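Local atomic coordinates of putative isohexenylglutaconyl-CoA hydratase (Pseudomonas aeruginosa, PDB entry 4ZU2), a protein that probably hydrates isohexenylglutaconyl-CoA, or a related branched enoyl-CoA, as a crotonase-family enzyme of terpene (citronellate) breakdown. Residues 29-33 / 34-38; 89-92 / 93-97; 159-162 / 163-166; 198-201 / 202-205. All coordinates share one frame; numbering follows the deposited sequence.

Interaction 1 of 4, residues 29-33 / 34-38; sequences NAMSL and AMVGE
Ser32 is the N-cap of helix 33-47, and its side chain caps Met35 in the first turn. The helix follows the loop after strand 17-22 in this crotonase-family fold. Ser32 OG accepts from Met35 N at 2.9 Å, with an N-H...O angle of 151°. OG lies between the backbone N and the carbonyl carbon (chi1 57°), and this folds the hydroxyl back over the start of the helix. It also brushes the CB of Met35. The carbonyl of Ser32 then opens the regular helical ladder. Ser32 O takes Val36 N at 3.0 Å in a nearly straight bond, and Leu33 O takes Gly37 N at 3.1 Å. One residue thus holds two successive amides of the first turn, Met35 N by its side chain and Val36 N by its backbone.

Asn29 ties down the loop ahead of the cap. Its OD1 accepts from Arg24 N, and its ND2 donates to the carbonyls of Ala60 and His63. Leu33 N is held by the carboxylate of Asp72.

Two methionines close the apolar side. Met31 and Met35 cross at about a right angle. The Met31 chain bends at chi2 and chi3, which brings its methyl against Met35 and Val36. Phe91 and Leu94 of helix 81-99 also touch Met31. The Met35 chain runs straight from the backbone to SD and puts the sulfur 3.8 Å from Ala30 O. The Met31 CE methyl lies 3.4 Å from Met35 CE. It is 3.3 Å from Val36 CG2, closer than usual for two carbons, so the exact fit is doubtful.

Interaction 2 of 4, residues 89-92 / 93-97; sequences RAFG and SLLEE
Arg89 and Glu96 reach for each other along one side of helix 81-99, seven residues or two turns apart. The two side chains cross at about a right angle. The guanidinium is end-on, and both NH1 and NH2 grip the same oxygen. Glu96 OE2 lies 3.1 Å from Arg89 NH1 and 3.0 Å from Arg89 NH2. This oxygen sits in the guanidinium plane. Seen from the carboxylate, both nitrogens come from the same face, well above its plane, and the two planes are 48° apart. The Arg89 chain bends at chi2 (62°), which turns it along the helix toward Glu96. Its strongest polar partner is on the second subunit: NE forms a salt bridge with Asp232 there, and NH2 bonds to Gly228 O of that subunit.

On another side of the helix, Phe91 meets Leu95 one turn on. Leu95 CG stands 4.0 Å above one ring face, offset toward the rim. Its methyl CD2 is 3.9 Å from Phe91 CZ. Leu94 comes to the ring edge, with CD2 4.3 Å from Phe91 CD1. Leu94 and Leu95 also touch Leu120 of helix 116-121.

The backbone keeps its i to i+4 ladder, with Ser93 N on Arg89 O at 2.8 Å. This is an amphipathic helix of the crotonase fold, with an ion pair facing a neighbouring subunit and an apolar side packed within its own.

Interaction 3 of 4, residues 159-162 / 163-166; sequences LTQA and RRLA
Leu159 and Arg163 form the first turn of helix 159-168, where Arg163 N donates to Leu159 O at 2.9 Å. The backbone ladder continues with Leu165 N on Gln161 O and Ala166 N on Ala162 O. Arg164 N also gives Gln161 O a weak bond.

A water links two side chains. It donates to Thr160 OG1 at 3.0 Å and accepts from Arg163 NH1 at 2.7 Å, lying in the guanidinium plane. Arg163 CG sits between its backbone N and carbonyl carbon (chi1 59°), which lays CG and CD against the carbonyl oxygens of Leu159 and Thr160. Its charge is met by the second subunit: NE pairs with Asp125 of that chain, and NH1 bonds to its Gln99. Thr160 OG1 bonds to Arg156 O of the same neighbour.

The remaining contacts are packing. Leu159 CD2 approaches Arg163 NH1 at 3.8 Å. The Gln161 side chain runs alongside Arg164, with amide and guanidinium nearly perpendicular. Gln161 OE1 is buried without a hydrogen-bonding partner in the model and stays 3.9 Å from Arg164 NE. Leu165 CD2 lies over one face of the Arg164 guanidinium, offset toward the rim. This is an interface helix of the crotonase trimer, polar toward the second subunit.

Interaction 4 of 4, residues 198-201 / 202-205; sequences EETL and EQLR
Glu198 and Glu202 lie side by side, one turn apart and pointing the same way. Glu198 OE2 comes to 2.8 Å from Glu202 OE1, and the carboxylate planes are 39° apart. Both oxygens are acceptors, so two full charges here would repel. A proton shared between them would ease this, though the model does not decide it. Both residues are exposed, and solvent may also screen the charges. Both chains leave with CG anti to the backbone N and bend at chi2 (50° and 76°), which brings the two carboxylates together.

Glu199 and Gln203 meet next, crossing at about a right angle. Glu199 OE2 touches Gln203 CG at 3.9 Å.

The backbone behind these pairs belongs to helix 190-205 of the crotonase fold. Glu199 O accepts two amides: Gln203 N at 2.9 Å, nearly straight, and Glu202 N at 2.9 Å from well above the carbonyl plane. Glu202 N is shared with Glu198 O at 3.1 Å. Leu204 N closes on Thr200 O. Arg205 N gives Leu201 O a weak bond at 3.3 Å.

Further out, Thr200 OG1 bonds back to Arg196 O within the helix. Leu201 and Leu204 lie on Ala54 of strand 54-59, and Gln203 and Leu204 pack on Thr168 and Leu167 of the third subunit. Arg205 NH2 forms a salt bridge with Glu15.

Interactions 1 and 2 are neighbours, with centres 12 Å apart, and they touch directly. Met31 SD lies 3.9 Å from Phe91 CE1, and Val36 CG1 is 3.8 Å from Ala90 O, so the loop and the start of helix 33-47 pack on helix 81-99. The other contacts are separate. Interaction 3 is about 21 Å from interaction 2 between centres, yet both touch the second subunit. Interaction 4 lies on the opposite side of the chain's centre from interactions 1 and 2, about 28 and 27 Å away between centres, and packs against the third subunit. Interactions 2, 3 and 4 thus all take part in subunit contacts. None of the four contacts is identified as part of the active site.

Interaction 1 of 4, residues 29-33 / 34-38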
ATOM      1  N   ASN A  29      -1.059  -4.434 -30.627  1.00 26.89           N
ATOM      2  CA  ASN A  29       0.282  -4.267 -30.090  1.00 30.53           C
ATOM      3  C   ASN A  29       0.684  -5.336 -29.081  1.00 29.86           C
ATOM      4  O   ASN A  29       1.248  -5.035 -28.028  1.00 23.22           O
ATOM      5  CB  ASN A  29       0.414  -2.889 -29.465  1.00 35.30           C
ATOM      6  CG  ASN A  29       0.303  -1.791 -30.483  1.00 34.03           C
ATOM      7  OD1 ASN A  29       0.901  -1.879 -31.562  1.00 33.47           O
ATOM      8  ND2 ASN A  29      -0.440  -0.739 -30.146  1.00 25.48           N
ATOM      9  N   ALA A  30       0.363  -6.580 -29.408  1.00 31.15           N
ATOM     10  CA  ALA A  30       0.651  -7.707 -28.531  1.00 26.72           C
ATOM     11  C   ALA A  30       2.164  -7.781 -28.361  1.00 26.26           C
ATOM     12  O   ALA A  30       2.922  -7.450 -29.258  1.00 25.93           O
ATOM     13  CB  ALA A  30       0.086  -8.997 -29.138  1.00 22.15           C
ATOM     14  N   MET A  31       2.617  -8.145 -27.185  1.00 27.25           N
ATOM     15  CA  MET A  31       4.050  -8.313 -26.982  1.00 29.95           C
ATOM     16  C   MET A  31       4.485  -9.546 -27.686  1.00 27.68           C
ATOM     17  O   MET A  31       4.116 -10.633 -27.306  1.00 27.84           O
ATOM     18  CB  MET A  31       4.370  -8.524 -25.534  1.00 31.81           C
ATOM     19  CG  MET A  31       4.008  -7.367 -24.734  1.00 37.43           C
ATOM     20  SD  MET A  31       5.378  -6.746 -23.765  1.00 48.58           S
ATOM     21  CE  MET A  31       6.592  -6.589 -25.037  1.00 17.31           C
ATOM     22  N   SER A  32       5.270  -9.366 -28.728  1.00 22.12           N
ATOM     23  CA  SER A  32       5.893 -10.463 -29.328  1.00 18.31           C
ATOM     24  C   SER A  32       7.214 -10.682 -28.597  1.00 23.40           C
ATOM     25  O   SER A  32       7.694  -9.830 -27.876  1.00 23.14           O
ATOM     26  CB  SER A  32       6.109 -10.170 -30.802  1.00 27.74           C
ATOM     27  OG  SER A  32       6.868  -8.984 -31.028  1.00 31.22           O
ATOM     28  N   LEU A  33       7.803 -11.832 -28.857  1.00 26.21           N
ATOM     29  CA  LEU A  33       9.149 -12.189 -28.415  1.00 34.36           C
ATOM     30  C   LEU A  33      10.154 -11.162 -28.976  1.00 28.69           C
ATOM     31  O   LEU A  33      11.011 -10.653 -28.263  1.00 23.05           O
ATOM     32  CB  LEU A  33       9.441 -13.598 -28.964  1.00 36.61           C
ATOM     33  CG  LEU A  33      10.054 -14.740 -28.176  1.00 39.42           C
ATOM     34  CD1 LEU A  33       9.684 -16.008 -28.944  1.00 39.86           C
ATOM     35  CD2 LEU A  33      11.598 -14.617 -28.054  1.00 46.00           C
ATOM     36  N   ALA A  34      10.014 -10.849 -30.266  1.00 20.57           N
ATOM     37  CA  ALA A  34      10.764  -9.729 -30.875  1.00 17.28           C
ATOM     38  C   ALA A  34      10.593  -8.354 -30.155  1.00 18.43           C
ATOM     39  O   ALA A  34      11.580  -7.665 -29.869  1.00 17.17           O
ATOM     40  CB  ALA A  34      10.406  -9.614 -32.336  1.00 21.49           C
ATOM     41  N   MET A  35       9.359  -7.976 -29.827  1.00 18.24           N
ATOM     42  CA  MET A  35       9.119  -6.692 -29.170  1.00 17.05           C
ATOM     43  C   MET A  35       9.766  -6.618 -27.767  1.00 17.33           C
ATOM     44  O   MET A  35      10.402  -5.649 -27.445  1.00 20.63           O
ATOM     45  CB  MET A  35       7.621  -6.413 -29.088  1.00 16.16           C
ATOM     46  CG  MET A  35       7.294  -5.108 -28.393  1.00 18.67           C
ATOM     47  SD  MET A  35       5.538  -4.836 -28.475  1.00 25.28           S
ATOM     48  CE  MET A  35       4.926  -4.326 -26.928  1.00 68.49           C
ATOM     49  N   VAL A  36       9.616  -7.654 -26.953  1.00 23.16           N
ATOM     50  CA  VAL A  36      10.319  -7.728 -25.656  1.00 26.00           C
ATOM     51  C   VAL A  36      11.833  -7.588 -25.852  1.00 27.26           C
ATOM     52  O   VAL A  36      12.509  -6.882 -25.110  1.00 24.92           O
ATOM     53  CB  VAL A  36      10.034  -9.087 -24.927  1.00 26.91           C
ATOM     54  CG1 VAL A  36      10.845  -9.204 -23.607  1.00 17.39           C
ATOM     55  CG2 VAL A  36       8.550  -9.255 -24.633  1.00 25.71           C
ATOM     56  N   GLY A  37      12.378  -8.286 -26.840  1.00 29.70           N
ATOM     57  CA  GLY A  37      13.796  -8.151 -27.128  1.00 27.53           C
ATOM     58  C   GLY A  37      14.156  -6.703 -27.449  1.00 26.49           C
ATOM     59  O   GLY A  37      15.123  -6.174 -26.945  1.00 26.44           O
ATOM     60  N   GLU A  38      13.355  -6.054 -28.286  1.00 20.33           N
ATOM     61  CA  GLU A  38      13.702  -4.723 -28.723  1.00 23.15           C
ATOM     62  C   GLU A  38      13.569  -3.728 -27.575  1.00 20.78           C
ATOM     63  O   GLU A  38      14.338  -2.780 -27.496  1.00 24.41           O
ATOM     64  CB  GLU A  38      12.890  -4.294 -29.979  1.00 11.57           C
ATOM     65  CG  GLU A  38      13.281  -5.132 -31.230  1.00 33.31           C
ATOM     66  CD  GLU A  38      12.479  -4.787 -32.497  1.00 30.32           C
ATOM     67  OE1 GLU A  38      11.404  -4.164 -32.368  1.00 31.49           O
ATOM     68  OE2 GLU A  38      12.916  -5.159 -33.615  1.00 28.26           O
TER

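Interaction 2 of 4, residues 89-92 / 93-97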
ATOM      1  N   ARG A  89      10.189 -15.779 -18.201  1.00 15.59           N
ATOM      2  CA  ARG A  89      11.175 -15.105 -17.356  1.00 14.32           C
ATOM      3  C   ARG A  89      11.821 -13.892 -18.033  1.00 15.19           C
ATOM      4  O   ARG A  89      12.046 -12.864 -17.386  1.00  7.69           O
ATOM      5  CB  ARG A  89      12.281 -16.041 -16.862  1.00 14.29           C
ATOM      6  CG  ARG A  89      13.211 -15.339 -15.886  1.00 17.01           C
ATOM      7  CD  ARG A  89      12.450 -14.908 -14.669  1.00 15.75           C
ATOM      8  NE  ARG A  89      13.258 -14.300 -13.621  1.00  8.33           N
ATOM      9  CZ  ARG A  89      13.552 -13.006 -13.565  1.00 14.41           C
ATOM     10  NH1 ARG A  89      13.112 -12.184 -14.513  1.00 18.92           N
ATOM     11  NH2 ARG A  89      14.269 -12.534 -12.553  1.00 13.36           N
ATOM     12  N   ALA A  90      12.112 -13.995 -19.336  1.00 15.83           N
ATOM     13  CA  ALA A  90      12.607 -12.829 -20.070  1.00 15.24           C
ATOM     14  C   ALA A  90      11.580 -11.672 -20.134  1.00 12.98           C
ATOM     15  O   ALA A  90      11.964 -10.524 -20.190  1.00 12.49           O
ATOM     16  CB  ALA A  90      13.094 -13.201 -21.477  1.00 19.24           C
ATOM     17  N   PHE A  91      10.285 -11.965 -20.105  1.00 16.42           N
ATOM     18  CA  PHE A  91       9.312 -10.892 -20.053  1.00 10.19           C
ATOM     19  C   PHE A  91       9.374 -10.334 -18.597  1.00 16.34           C
ATOM     20  O   PHE A  91       9.148  -9.153 -18.352  1.00 19.33           O
ATOM     21  CB  PHE A  91       7.905 -11.339 -20.483  1.00  9.20           C
ATOM     22  CG  PHE A  91       6.807 -10.358 -20.073  1.00 13.09           C
ATOM     23  CD1 PHE A  91       6.792  -9.059 -20.556  1.00 15.71           C
ATOM     24  CD2 PHE A  91       5.840 -10.718 -19.152  1.00 21.56           C
ATOM     25  CE1 PHE A  91       5.826  -8.164 -20.160  1.00 14.88           C
ATOM     26  CE2 PHE A  91       4.872  -9.797 -18.741  1.00 21.11           C
ATOM     27  CZ  PHE A  91       4.864  -8.527 -19.275  1.00 11.52           C
ATOM     28  N   GLY A  92       9.759 -11.164 -17.644  1.00  6.36           N
ATOM     29  CA  GLY A  92       9.958 -10.666 -16.292  1.00 10.18           C
ATOM     30  C   GLY A  92      11.186  -9.765 -16.221  1.00 13.25           C
ATOM     31  O   GLY A  92      11.203  -8.781 -15.480  1.00 15.11           O
ATOM     32  N   SER A  93      12.216 -10.100 -16.987  1.00 10.58           N
ATOM     33  CA  SER A  93      13.398  -9.252 -17.043  1.00 13.34           C
ATOM     34  C   SER A  93      13.062  -7.908 -17.664  1.00 15.48           C
ATOM     35  O   SER A  93      13.603  -6.902 -17.230  1.00 11.26           O
ATOM     36  CB  SER A  93      14.531  -9.909 -17.814  1.00 11.01           C
ATOM     37  OG  SER A  93      14.878 -11.135 -17.239  1.00 14.74           O
ATOM     38  N   LEU A  94      12.168  -7.863 -18.653  1.00 12.86           N
ATOM     39  CA  LEU A  94      11.768  -6.553 -19.208  1.00 11.14           C
ATOM     40  C   LEU A  94      11.143  -5.679 -18.118  1.00 13.81           C
ATOM     41  O   LEU A  94      11.426  -4.519 -18.052  1.00 19.09           O
ATOM     42  CB  LEU A  94      10.803  -6.685 -20.384  1.00 15.07           C
ATOM     43  CG  LEU A  94       9.967  -5.451 -20.751  1.00 16.77           C
ATOM     44  CD1 LEU A  94      10.810  -4.247 -21.038  1.00 19.38           C
ATOM     45  CD2 LEU A  94       9.137  -5.752 -21.991  1.00 21.85           C
ATOM     46  N   LEU A  95      10.285  -6.256 -17.272  1.00 17.15           N
ATOM     47  CA  LEU A  95       9.556  -5.484 -16.278  1.00 16.73           C
ATOM     48  C   LEU A  95      10.527  -4.999 -15.222  1.00 16.54           C
ATOM     49  O   LEU A  95      10.401  -3.889 -14.703  1.00 11.83           O
ATOM     50  CB  LEU A  95       8.412  -6.302 -15.628  1.00 15.85           C
ATOM     51  CG  LEU A  95       7.252  -6.831 -16.491  1.00 21.08           C
ATOM     52  CD1 LEU A  95       6.281  -7.748 -15.671  1.00 19.05           C
ATOM     53  CD2 LEU A  95       6.479  -5.711 -17.188  1.00 20.24           C
ATOM     54  N   GLU A  96      11.533  -5.817 -14.949  1.00 15.44           N
ATOM     55  CA  GLU A  96      12.513  -5.472 -13.935  1.00 18.75           C
ATOM     56  C   GLU A  96      13.317  -4.274 -14.377  1.00 20.41           C
ATOM     57  O   GLU A  96      13.565  -3.361 -13.579  1.00 17.23           O
ATOM     58  CB  GLU A  96      13.492  -6.620 -13.667  1.00 15.31           C
ATOM     59  CG  GLU A  96      12.923  -7.729 -12.856  1.00 18.65           C
ATOM     60  CD  GLU A  96      13.978  -8.781 -12.468  1.00 19.94           C
ATOM     61  OE1 GLU A  96      14.414  -8.738 -11.284  1.00 10.93           O
ATOM     62  OE2 GLU A  96      14.334  -9.646 -13.340  1.00 16.48           O
ATOM     63  N   GLU A  97      13.742  -4.311 -15.637  1.00 17.50           N
ATOM     64  CA  GLU A  97      14.622  -3.298 -16.205  1.00 13.68           C
ATOM     65  C   GLU A  97      13.882  -2.014 -16.613  1.00 22.36           C
ATOM     66  O   GLU A  97      14.494  -0.944 -16.724  1.00 18.39           O
ATOM     67  CB  GLU A  97      15.416  -3.874 -17.367  1.00 12.03           C
ATOM     68  CG  GLU A  97      16.269  -5.139 -17.036  1.00 25.63           C
ATOM     69  CD  GLU A  97      16.465  -6.114 -18.250  1.00 24.01           C
ATOM     70  OE1 GLU A  97      16.084  -5.789 -19.380  1.00 27.17           O
ATOM     71  OE2 GLU A  97      17.020  -7.206 -18.076  1.00 24.23           O
TER

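Interaction 3 of 4, residues 159-162 / 163-166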
ATOM      1  N   LEU A 159      -1.886  -5.719  -2.283  1.00 23.11           N
ATOM      2  CA  LEU A 159      -2.475  -7.050  -2.307  1.00 22.44           C
ATOM      3  C   LEU A 159      -4.009  -7.023  -2.429  1.00 21.53           C
ATOM      4  O   LEU A 159      -4.625  -7.880  -3.081  1.00 15.37           O
ATOM      5  CB  LEU A 159      -2.086  -7.808  -1.055  1.00 18.33           C
ATOM      6  CG  LEU A 159      -2.657  -9.222  -0.890  1.00 19.82           C
ATOM      7  CD1 LEU A 159      -2.032 -10.199  -1.916  1.00 16.88           C
ATOM      8  CD2 LEU A 159      -2.390  -9.740   0.507  1.00 20.35           C
ATOM      9  N   THR A 160      -4.621  -6.041  -1.781  1.00 17.68           N
ATOM     10  CA  THR A 160      -6.062  -6.076  -1.556  1.00 23.44           C
ATOM     11  C   THR A 160      -6.755  -5.895  -2.897  1.00 23.63           C
ATOM     12  O   THR A 160      -7.711  -6.588  -3.205  1.00 21.40           O
ATOM     13  CB  THR A 160      -6.513  -5.019  -0.543  1.00 26.70           C
ATOM     14  OG1 THR A 160      -5.873  -5.278   0.717  1.00 30.68           O
ATOM     15  CG2 THR A 160      -8.068  -5.030  -0.379  1.00 23.48           C
ATOM     16  N   GLN A 161      -6.223  -5.008  -3.726  1.00 23.00           N
ATOM     17  CA  GLN A 161      -6.810  -4.850  -5.021  1.00 22.64           C
ATOM     18  C   GLN A 161      -6.358  -5.912  -6.001  1.00 19.47           C
ATOM     19  O   GLN A 161      -7.119  -6.293  -6.867  1.00 14.58           O
ATOM     20  CB  GLN A 161      -6.553  -3.464  -5.553  1.00 28.31           C
ATOM     21  CG  GLN A 161      -7.416  -2.427  -4.873  1.00 31.33           C
ATOM     22  CD  GLN A 161      -8.881  -2.696  -5.038  1.00 33.45           C
ATOM     23  OE1 GLN A 161      -9.317  -3.539  -5.846  1.00 44.88           O
ATOM     24  NE2 GLN A 161      -9.660  -1.970  -4.303  1.00 30.21           N
ATOM     25  N   ALA A 162      -5.135  -6.403  -5.830  1.00 16.14           N
ATOM     26  CA  ALA A 162      -4.507  -7.262  -6.822  1.00 14.26           C
ATOM     27  C   ALA A 162      -5.187  -8.584  -6.821  1.00 19.21           C
ATOM     28  O   ALA A 162      -5.442  -9.142  -7.897  1.00 17.00           O
ATOM     29  CB  ALA A 162      -2.993  -7.461  -6.572  1.00  3.23           C
ATOM     30  N   ARG A 163      -5.473  -9.083  -5.618  1.00 20.01           N
ATOM     31  CA  ARG A 163      -6.144 -10.365  -5.475  1.00 13.64           C
ATOM     32  C   ARG A 163      -7.481 -10.405  -6.231  1.00 23.68           C
ATOM     33  O   ARG A 163      -7.781 -11.406  -6.843  1.00 24.94           O
ATOM     34  CB  ARG A 163      -6.293 -10.790  -4.013  1.00 12.62           C
ATOM     35  CG  ARG A 163      -7.065  -9.838  -3.078  1.00 14.58           C
ATOM     36  CD  ARG A 163      -6.568  -9.950  -1.677  1.00 16.60           C
ATOM     37  NE  ARG A 163      -6.695 -11.311  -1.152  1.00 15.88           N
ATOM     38  CZ  ARG A 163      -6.427 -11.659   0.099  1.00 20.56           C
ATOM     39  NH1 ARG A 163      -5.985 -10.762   1.000  1.00 21.69           N
ATOM     40  NH2 ARG A 163      -6.583 -12.910   0.456  1.00 22.87           N
ATOM     41  N   ARG A 164      -8.249  -9.310  -6.232  1.00 27.18           N
ATOM     42  CA  ARG A 164      -9.544  -9.289  -6.898  1.00 21.32           C
ATOM     43  C   ARG A 164      -9.353  -9.289  -8.396  1.00 17.04           C
ATOM     44  O   ARG A 164     -10.012 -10.035  -9.072  1.00 23.67           O
ATOM     45  CB  ARG A 164     -10.387  -8.061  -6.501  1.00 24.76           C
ATOM     46  CG  ARG A 164     -11.728  -7.975  -7.217  1.00 29.22           C
ATOM     47  CD  ARG A 164     -12.616  -6.820  -6.717  1.00 27.98           C
ATOM     48  NE  ARG A 164     -12.273  -5.556  -7.342  1.00 25.96           N
ATOM     49  CZ  ARG A 164     -12.605  -5.193  -8.578  1.00 25.07           C
ATOM     50  NH1 ARG A 164     -13.308  -5.989  -9.351  1.00 29.57           N
ATOM     51  NH2 ARG A 164     -12.244  -4.007  -9.042  1.00 28.25           N
ATOM     52  N   LEU A 165      -8.432  -8.466  -8.903  1.00 14.40           N
ATOM     53  CA  LEU A 165      -8.255  -8.353 -10.334  1.00 18.29           C
ATOM     54  C   LEU A 165      -7.808  -9.669 -10.930  1.00 21.79           C
ATOM     55  O   LEU A 165      -8.358 -10.111 -11.957  1.00 16.82           O
ATOM     56  CB  LEU A 165      -7.292  -7.221 -10.710  1.00 22.67           C
ATOM     57  CG  LEU A 165      -7.635  -5.854 -10.110  1.00 24.75           C
ATOM     58  CD1 LEU A 165      -6.887  -4.747 -10.859  1.00 29.61           C
ATOM     59  CD2 LEU A 165      -9.107  -5.632 -10.098  1.00 21.53           C
ATOM     60  N   ALA A 166      -6.832 -10.273 -10.254  1.00 17.35           N
ATOM     61  CA  ALA A 166      -6.190 -11.483 -10.669  1.00 19.71           C
ATOM     62  C   ALA A 166      -7.072 -12.752 -10.570  1.00 20.35           C
ATOM     63  O   ALA A 166      -7.007 -13.630 -11.422  1.00 20.18           O
ATOM     64  CB  ALA A 166      -4.917 -11.678  -9.861  1.00 17.72           C
TER
HETATM   65  O   HOH W   1      -5.680  -8.126   1.685  1.00 15.43           O

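Interaction 4 of 4, residues 198-201 / 202-205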
ATOM      1  N   GLU A 198       2.515  16.520 -21.666  1.00 37.87           N
ATOM      2  CA  GLU A 198       3.456  17.614 -21.755  1.00 38.83           C
ATOM      3  C   GLU A 198       3.551  18.380 -20.404  1.00 23.70           C
ATOM      4  O   GLU A 198       4.578  18.979 -20.103  1.00 28.56           O
ATOM      5  CB  GLU A 198       3.093  18.543 -22.922  1.00 40.30           C
ATOM      6  CG  GLU A 198       3.976  19.787 -22.991  1.00 44.29           C
ATOM      7  CD  GLU A 198       5.479  19.470 -22.929  1.00 48.78           C
ATOM      8  OE1 GLU A 198       5.952  18.671 -23.783  1.00 46.33           O
ATOM      9  OE2 GLU A 198       6.182  20.024 -22.021  1.00 50.60           O
ATOM     10  N   GLU A 199       2.487  18.391 -19.606  1.00 21.81           N
ATOM     11  CA  GLU A 199       2.580  19.020 -18.294  1.00 33.28           C
ATOM     12  C   GLU A 199       3.610  18.248 -17.451  1.00 34.44           C
ATOM     13  O   GLU A 199       4.591  18.824 -16.964  1.00 31.94           O
ATOM     14  CB  GLU A 199       1.235  19.043 -17.609  1.00 40.42           C
ATOM     15  CG  GLU A 199       1.280  19.686 -16.251  1.00 55.81           C
ATOM     16  CD  GLU A 199       1.928  21.071 -16.260  1.00 66.69           C
ATOM     17  OE1 GLU A 199       1.777  21.799 -17.282  1.00 70.50           O
ATOM     18  OE2 GLU A 199       2.579  21.427 -15.241  1.00 64.43           O
ATOM     19  N   THR A 200       3.395  16.933 -17.354  1.00 33.57           N
ATOM     20  CA  THR A 200       4.280  16.004 -16.645  1.00 28.13           C
ATOM     21  C   THR A 200       5.714  16.207 -17.099  1.00 26.84           C
ATOM     22  O   THR A 200       6.622  16.316 -16.296  1.00 29.38           O
ATOM     23  CB  THR A 200       3.889  14.564 -16.939  1.00 26.35           C
ATOM     24  OG1 THR A 200       2.570  14.305 -16.430  1.00 21.70           O
ATOM     25  CG2 THR A 200       4.891  13.562 -16.332  1.00 30.70           C
ATOM     26  N   LEU A 201       5.906  16.309 -18.394  1.00 28.38           N
ATOM     27  CA  LEU A 201       7.245  16.443 -18.939  1.00 28.24           C
ATOM     28  C   LEU A 201       7.884  17.773 -18.582  1.00 29.39           C
ATOM     29  O   LEU A 201       9.096  17.858 -18.484  1.00 34.23           O
ATOM     30  CB  LEU A 201       7.244  16.249 -20.447  1.00 21.05           C
ATOM     31  CG  LEU A 201       7.056  14.804 -20.935  1.00 32.35           C
ATOM     32  CD1 LEU A 201       6.991  14.771 -22.474  1.00 30.79           C
ATOM     33  CD2 LEU A 201       8.178  13.852 -20.430  1.00 33.09           C
ATOM     34  N   GLU A 202       7.091  18.808 -18.373  1.00 26.66           N
ATOM     35  CA  GLU A 202       7.703  20.075 -18.033  1.00 32.43           C
ATOM     36  C   GLU A 202       8.021  20.053 -16.532  1.00 31.96           C
ATOM     37  O   GLU A 202       9.013  20.605 -16.116  1.00 31.36           O
ATOM     38  CB  GLU A 202       6.845  21.262 -18.461  1.00 36.80           C
ATOM     39  CG  GLU A 202       7.697  22.491 -18.694  1.00 49.51           C
ATOM     40  CD  GLU A 202       8.470  22.463 -19.992  1.00 55.65           C
ATOM     41  OE1 GLU A 202       7.905  21.981 -20.997  1.00 56.83           O
ATOM     42  OE2 GLU A 202       9.653  22.901 -19.987  1.00 56.92           O
ATOM     43  N   GLN A 203       7.204  19.367 -15.732  1.00 30.28           N
ATOM     44  CA  GLN A 203       7.554  19.161 -14.326  1.00 31.50           C
ATOM     45  C   GLN A 203       8.867  18.422 -14.172  1.00 34.52           C
ATOM     46  O   GLN A 203       9.669  18.713 -13.288  1.00 36.85           O
ATOM     47  CB  GLN A 203       6.475  18.379 -13.615  1.00 30.11           C
ATOM     48  CG  GLN A 203       5.175  19.126 -13.571  1.00 31.92           C
ATOM     49  CD  GLN A 203       4.076  18.324 -12.914  1.00 34.36           C
ATOM     50  OE1 GLN A 203       3.736  17.229 -13.348  1.00 34.32           O
ATOM     51  NE2 GLN A 203       3.531  18.861 -11.846  1.00 36.97           N
ATOM     52  N   LEU A 204       9.074  17.454 -15.054  1.00 33.52           N
ATOM     53  CA  LEU A 204      10.240  16.599 -15.004  1.00 28.35           C
ATOM     54  C   LEU A 204      11.513  17.331 -15.369  1.00 32.07           C
ATOM     55  O   LEU A 204      12.607  16.956 -14.915  1.00 29.59           O
ATOM     56  CB  LEU A 204      10.002  15.420 -15.966  1.00 23.37           C
ATOM     57  CG  LEU A 204      11.088  14.404 -16.313  1.00 19.83           C
ATOM     58  CD1 LEU A 204      12.082  14.908 -17.344  1.00 17.54           C
ATOM     59  CD2 LEU A 204      11.770  13.878 -15.091  1.00 19.63           C
ATOM     60  N   ARG A 205      11.399  18.347 -16.222  1.00 34.55           N
ATOM     61  CA  ARG A 205      12.595  19.030 -16.730  1.00 33.04           C
ATOM     62  C   ARG A 205      13.211  19.969 -15.671  1.00 29.79           C
ATOM     63  O   ARG A 205      14.384  20.376 -15.807  1.00 24.99           O
ATOM     64  CB  ARG A 205      12.286  19.805 -18.036  1.00 37.39           C
ATOM     65  CG  ARG A 205      11.852  18.933 -19.250  1.00 63.09           C
ATOM     66  CD  ARG A 205      13.018  18.268 -19.994  1.00 61.18           C
ATOM     67  NE  ARG A 205      12.805  18.216 -21.447  1.00 54.88           N
ATOM     68  CZ  ARG A 205      13.728  17.859 -22.356  1.00 45.11           C
ATOM     69  NH1 ARG A 205      14.962  17.509 -22.011  1.00 31.54           N
ATOM     70  NH2 ARG A 205      13.414  17.852 -23.640  1.00 50.75           N
TER